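Local coordinates for PGRP-Hd - Peptidoglycan recognition protein homologue (Alvinella pompejana, PDB 3EP1) that probably recognises bacterial peptidoglycan in innate immunity, using the fold shared with N-acetylmuramoyl-L-alanine amidases, at residues A26-F30 and R106-G112; I29-Q33 and Q101-G105. Residue numbers count along the deposited sequence, not the author numbering.

Contact 1: A26-F30 and R106-G112; sequences ADEIF and RDSHSIG
Strand 26-30 is extended except at Asp-27 (psi near 0°). Arg-106 (chi1 m, chi2 off-rotamer near -92°), in the turn before strand 110-115, reaches back to it: Arg-106 NH1 lies 2.5 Å from Glu-28 OE1 in a salt bridge, and CZ of Phe-30 (chi1 m) sits over one face of the guanidinium. Glu-28 (chi1 p) also pairs with Arg-152. His-109 O accepts a hydrogen bond from Asp-27 N (3.3 Å) and a CA-H...O contact from Ala-26 CA at 3.5 Å. The strand part of 106-112 runs parallel to 26-30, axes 4.7 Å apart at 17°; these are neighbouring strands in the mixed sheet of the amidase-like PGRP fold. Ser-110 OG (chi1 p) donates a hydrogen bond to Arg-106 O (2.9 Å) and lies 3.3 Å from Phe-30 CD2 at the ring edge. Ile-111 pairs with Ile-29: Ile-111 N donates to Glu-28 O (3.0 Å) and Ile-111 O accepts Phe-30 N (2.9 Å), while Ile-111 CG1 packs 3.7 Å from Ala-26 CB. Gly-112 pairs with Phe-30 (CA-CA 4.9 Å).

Contact 2: I29-Q33 and Q101-G105; sequences IFLWQ and QHTKG
Thr-103 loses more surface here than any other residue of the two segments. It lies on the irregular loop 101-105, between strands 90-92 and 110-115, and its CA-to-CB bond (chi1 p) points toward the extended segment 29-33, where Phe-30 and Trp-32, two residues apart, both direct their CA-to-CB bonds toward the loop. The backbones stay well separated, with the nearest CA atoms, those of Phe-30 and Thr-103, 7.3 Å apart, so side chains bridge the gap. Phe-30 (chi1 m) presents a ring face to Thr-103, whose CB stands 4.3 Å from the ring centroid and 22° off the normal, a CH-pi contact; Thr-103 OG1 is 3.3 Å from Phe-30 CD2. The edge of the same ring meets His-102, with Phe-30 CD2 4.0 Å from His-102 CE1. Trp-32, also chi1 m, receives Thr-103 CG2 at its indole edge, a tight 2.9 Å from Trp-32 NE1, and Trp-32 CZ2 comes 3.1 Å from His-102 O. The backbone N atoms of His-102 and Thr-103 both hydrogen-bond to Asp-107 OD1. In relatives of the PGRP family the loop equivalent to this one borders the peptidoglycan-binding groove, and the end of the first strand carries a zinc-ligand histidine in the catalytic members; Trp-32 probably lies in that region here. No hydrogen bond joins the two segments: Trp-32 NE1 approaches His-102 O at 3.4 Å, but at a poor angle, so between these two segments the contact rests on CH-pi and van der Waals packing.

Both contacts start from strand 26-33 and share Ile-29 and Phe-30, of which Phe-30 takes part in both, touching the start of strand 110-115 in contact 1 and the preceding loop in contact 2. Contact 1 is sheet pairing, dominated by backbone hydrogen bonds, with a salt bridge from buried Glu-28 to exposed Arg-106; contact 2 is smaller, lacks hydrogen bonds and rests on aromatic and methyl surfaces. Most touching residues are buried in each, yet contact 1 extends out to the exposed Asp-27, Arg-106 and His-109, whereas none of the touching residues in contact 2 is fully exposed. Besides the Asp-107 link, the His-102 ring packs on contact 1, with Ser-110 OG 3.5 Å from His-102 CE1.

Contact 1: A26-F30 and R106-G112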
loop_
_atom_site.group_PDB
_atom_site.type_symbol
_atom_site.label_atom_id
_atom_site.label_comp_id
_atom_site.label_asym_id
_atom_site.label_seq_id
_atom_site.Cartn_x
_atom_site.Cartn_y
_atom_site.Cartn_z
ATOM N N ALA A 26 7.683 5.196 10.977
ATOM C CA ALA A 26 7.650 6.641 11.066
ATOM C C ALA A 26 6.298 6.919 11.679
ATOM O O ALA A 26 5.302 6.309 11.289
ATOM C CB ALA A 26 7.755 7.263 9.681
ATOM N N ASP A 27 6.261 7.815 12.656
ATOM C CA ASP A 27 5.012 8.132 13.301
ATOM C C ASP A 27 4.446 9.459 12.835
ATOM O O ASP A 27 3.375 9.866 13.273
ATOM C CB ASP A 27 5.175 8.089 14.828
ATOM C CG ASP A 27 6.244 9.035 15.340
ATOM O OD1 ASP A 27 7.349 9.080 14.767
ATOM O OD2 ASP A 27 5.979 9.723 16.339
ATOM N N GLU A 28 5.154 10.133 11.933
ATOM C CA GLU A 28 4.651 11.398 11.406
ATOM C C GLU A 28 5.066 11.708 9.965
ATOM O O GLU A 28 6.164 11.375 9.526
ATOM C CB GLU A 28 5.017 12.560 12.346
ATOM C CG GLU A 28 6.492 12.718 12.664
ATOM C CD GLU A 28 6.709 13.568 13.906
ATOM O OE1 GLU A 28 7.874 13.815 14.282
ATOM O OE2 GLU A 28 5.699 13.982 14.508
ATOM N N ILE A 29 4.155 12.333 9.229
ATOM C CA ILE A 29 4.396 12.696 7.836
ATOM C C ILE A 29 4.484 14.212 7.693
ATOM O O ILE A 29 3.539 14.927 8.027
ATOM C CB ILE A 29 3.258 12.194 6.912
ATOM C CG1 ILE A 29 3.220 10.662 6.878
ATOM C CG2 ILE A 29 3.461 12.731 5.510
ATOM C CD1 ILE A 29 2.751 10.001 8.150
ATOM N N PHE A 30 5.612 14.703 7.199
ATOM C CA PHE A 30 5.788 16.141 7.016
ATOM C C PHE A 30 5.518 16.543 5.577
ATOM O O PHE A 30 6.152 16.032 4.658
ATOM C CB PHE A 30 7.206 16.558 7.422
ATOM C CG PHE A 30 7.457 16.465 8.896
ATOM C CD1 PHE A 30 6.747 17.273 9.786
ATOM C CD2 PHE A 30 8.367 15.547 9.405
ATOM C CE1 PHE A 30 6.937 17.164 11.160
ATOM C CE2 PHE A 30 8.567 15.428 10.782
ATOM C CZ PHE A 30 7.850 16.238 11.659
ATOM N N ARG A 106 13.735 16.881 12.750
ATOM C CA ARG A 106 12.655 15.896 12.838
ATOM C C ARG A 106 12.686 14.779 11.779
ATOM O O ARG A 106 11.680 14.105 11.561
ATOM C CB ARG A 106 11.314 16.620 12.731
ATOM C CG ARG A 106 11.231 17.923 13.510
ATOM C CD ARG A 106 10.690 17.718 14.896
ATOM N NE ARG A 106 9.230 17.748 14.927
ATOM C CZ ARG A 106 8.464 16.720 15.288
ATOM N NH1 ARG A 106 9.021 15.563 15.645
ATOM N NH2 ARG A 106 7.138 16.861 15.316
ATOM N N ASP A 107 13.827 14.574 11.133
ATOM C CA ASP A 107 13.918 13.563 10.086
ATOM C C ASP A 107 14.033 12.122 10.547
ATOM O O ASP A 107 13.578 11.222 9.860
ATOM C CB ASP A 107 15.101 13.866 9.175
ATOM C CG ASP A 107 15.017 15.233 8.553
ATOM O OD1 ASP A 107 14.062 15.482 7.792
ATOM O OD2 ASP A 107 15.910 16.061 8.826
ATOM N N SER A 108 14.628 11.907 11.712
ATOM C CA SER A 108 14.861 10.556 12.218
ATOM C C SER A 108 13.697 9.571 12.306
ATOM O O SER A 108 13.901 8.376 12.113
ATOM C CB SER A 108 15.566 10.630 13.576
ATOM O OG SER A 108 14.894 11.528 14.440
ATOM N N HIS A 109 12.488 10.037 12.592
ATOM C CA HIS A 109 11.371 9.104 12.687
ATOM C C HIS A 109 10.131 9.596 11.959
ATOM O O HIS A 109 9.031 9.556 12.491
ATOM C CB HIS A 109 11.050 8.825 14.160
ATOM C CG HIS A 109 12.231 8.353 14.954
ATOM N ND1 HIS A 109 12.793 7.105 14.785
ATOM C CD2 HIS A 109 12.993 8.984 15.881
ATOM C CE1 HIS A 109 13.850 6.987 15.570
ATOM N NE2 HIS A 109 13.995 8.113 16.245
ATOM N N SER A 110 10.309 10.053 10.727
ATOM C CA SER A 110 9.182 10.548 9.952
ATOM C C SER A 110 9.417 10.339 8.468
ATOM O O SER A 110 10.485 9.904 8.044
ATOM C CB SER A 110 8.991 12.034 10.197
ATOM O OG SER A 110 10.073 12.737 9.612
ATOM N N ILE A 111 8.397 10.679 7.693
ATOM C CA ILE A 111 8.435 10.576 6.246
ATOM C C ILE A 111 8.188 11.967 5.658
ATOM O O ILE A 111 7.233 12.649 6.022
ATOM C CB ILE A 111 7.358 9.594 5.746
ATOM C CG1 ILE A 111 7.776 8.169 6.082
ATOM C CG2 ILE A 111 7.151 9.747 4.253
ATOM C CD1 ILE A 111 9.012 7.721 5.350
ATOM N N GLY A 112 9.072 12.392 4.771
ATOM C CA GLY A 112 8.922 13.693 4.156
ATOM C C GLY A 112 8.307 13.528 2.786
ATOM O O GLY A 112 8.821 12.787 1.957
#

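Contact 2: I29-Q33 and Q101-G105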
loop_
_atom_site.group_PDB
_atom_site.type_symbol
_atom_site.label_atom_id
_atom_site.label_comp_id
_atom_site.label_asym_id
_atom_site.label_seq_id
_atom_site.Cartn_x
_atom_site.Cartn_y
_atom_site.Cartn_z
ATOM N N ILE A 29 4.155 12.333 9.229
ATOM C CA ILE A 29 4.396 12.696 7.836
ATOM C C ILE A 29 4.484 14.212 7.693
ATOM O O ILE A 29 3.539 14.927 8.027
ATOM C CB ILE A 29 3.258 12.194 6.912
ATOM C CG1 ILE A 29 3.220 10.662 6.878
ATOM C CG2 ILE A 29 3.461 12.731 5.510
ATOM C CD1 ILE A 29 2.751 10.001 8.150
ATOM N N PHE A 30 5.612 14.703 7.199
ATOM C CA PHE A 30 5.788 16.141 7.016
ATOM C C PHE A 30 5.518 16.543 5.577
ATOM O O PHE A 30 6.152 16.032 4.658
ATOM C CB PHE A 30 7.206 16.558 7.422
ATOM C CG PHE A 30 7.457 16.465 8.896
ATOM C CD1 PHE A 30 6.747 17.273 9.786
ATOM C CD2 PHE A 30 8.367 15.547 9.405
ATOM C CE1 PHE A 30 6.937 17.164 11.160
ATOM C CE2 PHE A 30 8.567 15.428 10.782
ATOM C CZ PHE A 30 7.850 16.238 11.659
ATOM N N LEU A 31 4.577 17.469 5.391
ATOM C CA LEU A 31 4.201 17.943 4.061
ATOM C C LEU A 31 4.874 19.245 3.650
ATOM O O LEU A 31 4.792 20.253 4.356
ATOM C CB LEU A 31 2.681 18.119 3.967
ATOM C CG LEU A 31 1.835 16.928 3.505
ATOM C CD1 LEU A 31 0.380 17.355 3.407
ATOM C CD2 LEU A 31 2.308 16.437 2.145
ATOM N N TRP A 32 5.540 19.213 2.502
ATOM C CA TRP A 32 6.232 20.381 1.962
ATOM C C TRP A 32 5.852 20.559 0.511
ATOM O O TRP A 32 5.733 19.585 -0.215
ATOM C CB TRP A 32 7.745 20.205 2.015
ATOM C CG TRP A 32 8.324 20.215 3.368
ATOM C CD1 TRP A 32 8.360 19.184 4.258
ATOM C CD2 TRP A 32 8.987 21.317 3.995
ATOM N NE1 TRP A 32 9.011 19.572 5.402
ATOM C CE2 TRP A 32 9.407 20.877 5.270
ATOM C CE3 TRP A 32 9.270 22.634 3.601
ATOM C CZ2 TRP A 32 10.098 21.707 6.158
ATOM C CZ3 TRP A 32 9.958 23.460 4.483
ATOM C CH2 TRP A 32 10.365 22.990 5.749
ATOM N N GLN A 33 5.675 21.803 0.090
ATOM C CA GLN A 33 5.333 22.090 -1.293
ATOM C C GLN A 33 6.633 22.484 -1.991
ATOM O O GLN A 33 7.498 23.107 -1.368
ATOM C CB GLN A 33 4.355 23.259 -1.365
ATOM C CG GLN A 33 5.016 24.616 -1.197
ATOM C CD GLN A 33 4.029 25.760 -1.212
ATOM O OE1 GLN A 33 3.184 25.855 -2.097
ATOM N NE2 GLN A 33 4.141 26.646 -0.231
ATOM N N GLN A 101 16.103 14.488 4.609
ATOM C CA GLN A 101 16.647 15.762 5.073
ATOM C C GLN A 101 15.670 16.843 4.602
ATOM O O GLN A 101 16.005 17.692 3.783
ATOM C CB GLN A 101 18.055 15.978 4.495
ATOM C CG GLN A 101 19.094 15.033 5.104
ATOM C CD GLN A 101 20.425 15.023 4.369
ATOM O OE1 GLN A 101 20.523 14.546 3.239
ATOM N NE2 GLN A 101 21.459 15.552 5.015
ATOM N N HIS A 102 14.457 16.784 5.144
ATOM C CA HIS A 102 13.364 17.687 4.789
ATOM C C HIS A 102 12.849 18.578 5.920
ATOM O O HIS A 102 12.375 19.688 5.676
ATOM C CB HIS A 102 12.211 16.855 4.233
ATOM C CG HIS A 102 11.909 15.636 5.049
ATOM N ND1 HIS A 102 11.199 15.686 6.227
ATOM C CD2 HIS A 102 12.272 14.341 4.884
ATOM C CE1 HIS A 102 11.138 14.475 6.755
ATOM N NE2 HIS A 102 11.783 13.641 5.959
ATOM N N THR A 103 12.917 18.097 7.153
ATOM C CA THR A 103 12.452 18.897 8.279
ATOM C C THR A 103 13.522 18.879 9.371
ATOM O O THR A 103 13.591 17.956 10.180
ATOM C CB THR A 103 11.118 18.362 8.830
ATOM O OG1 THR A 103 11.334 17.092 9.453
ATOM C CG2 THR A 103 10.119 18.185 7.709
ATOM N N LYS A 104 14.351 19.916 9.373
ATOM C CA LYS A 104 15.457 20.034 10.316
ATOM C C LYS A 104 15.101 19.605 11.725
ATOM O O LYS A 104 14.162 20.122 12.328
ATOM C CB LYS A 104 15.996 21.466 10.325
ATOM N N GLY A 105 15.857 18.637 12.229
ATOM C CA GLY A 105 15.643 18.147 13.575
ATOM C C GLY A 105 14.588 17.074 13.752
ATOM O O GLY A 105 14.571 16.407 14.786
#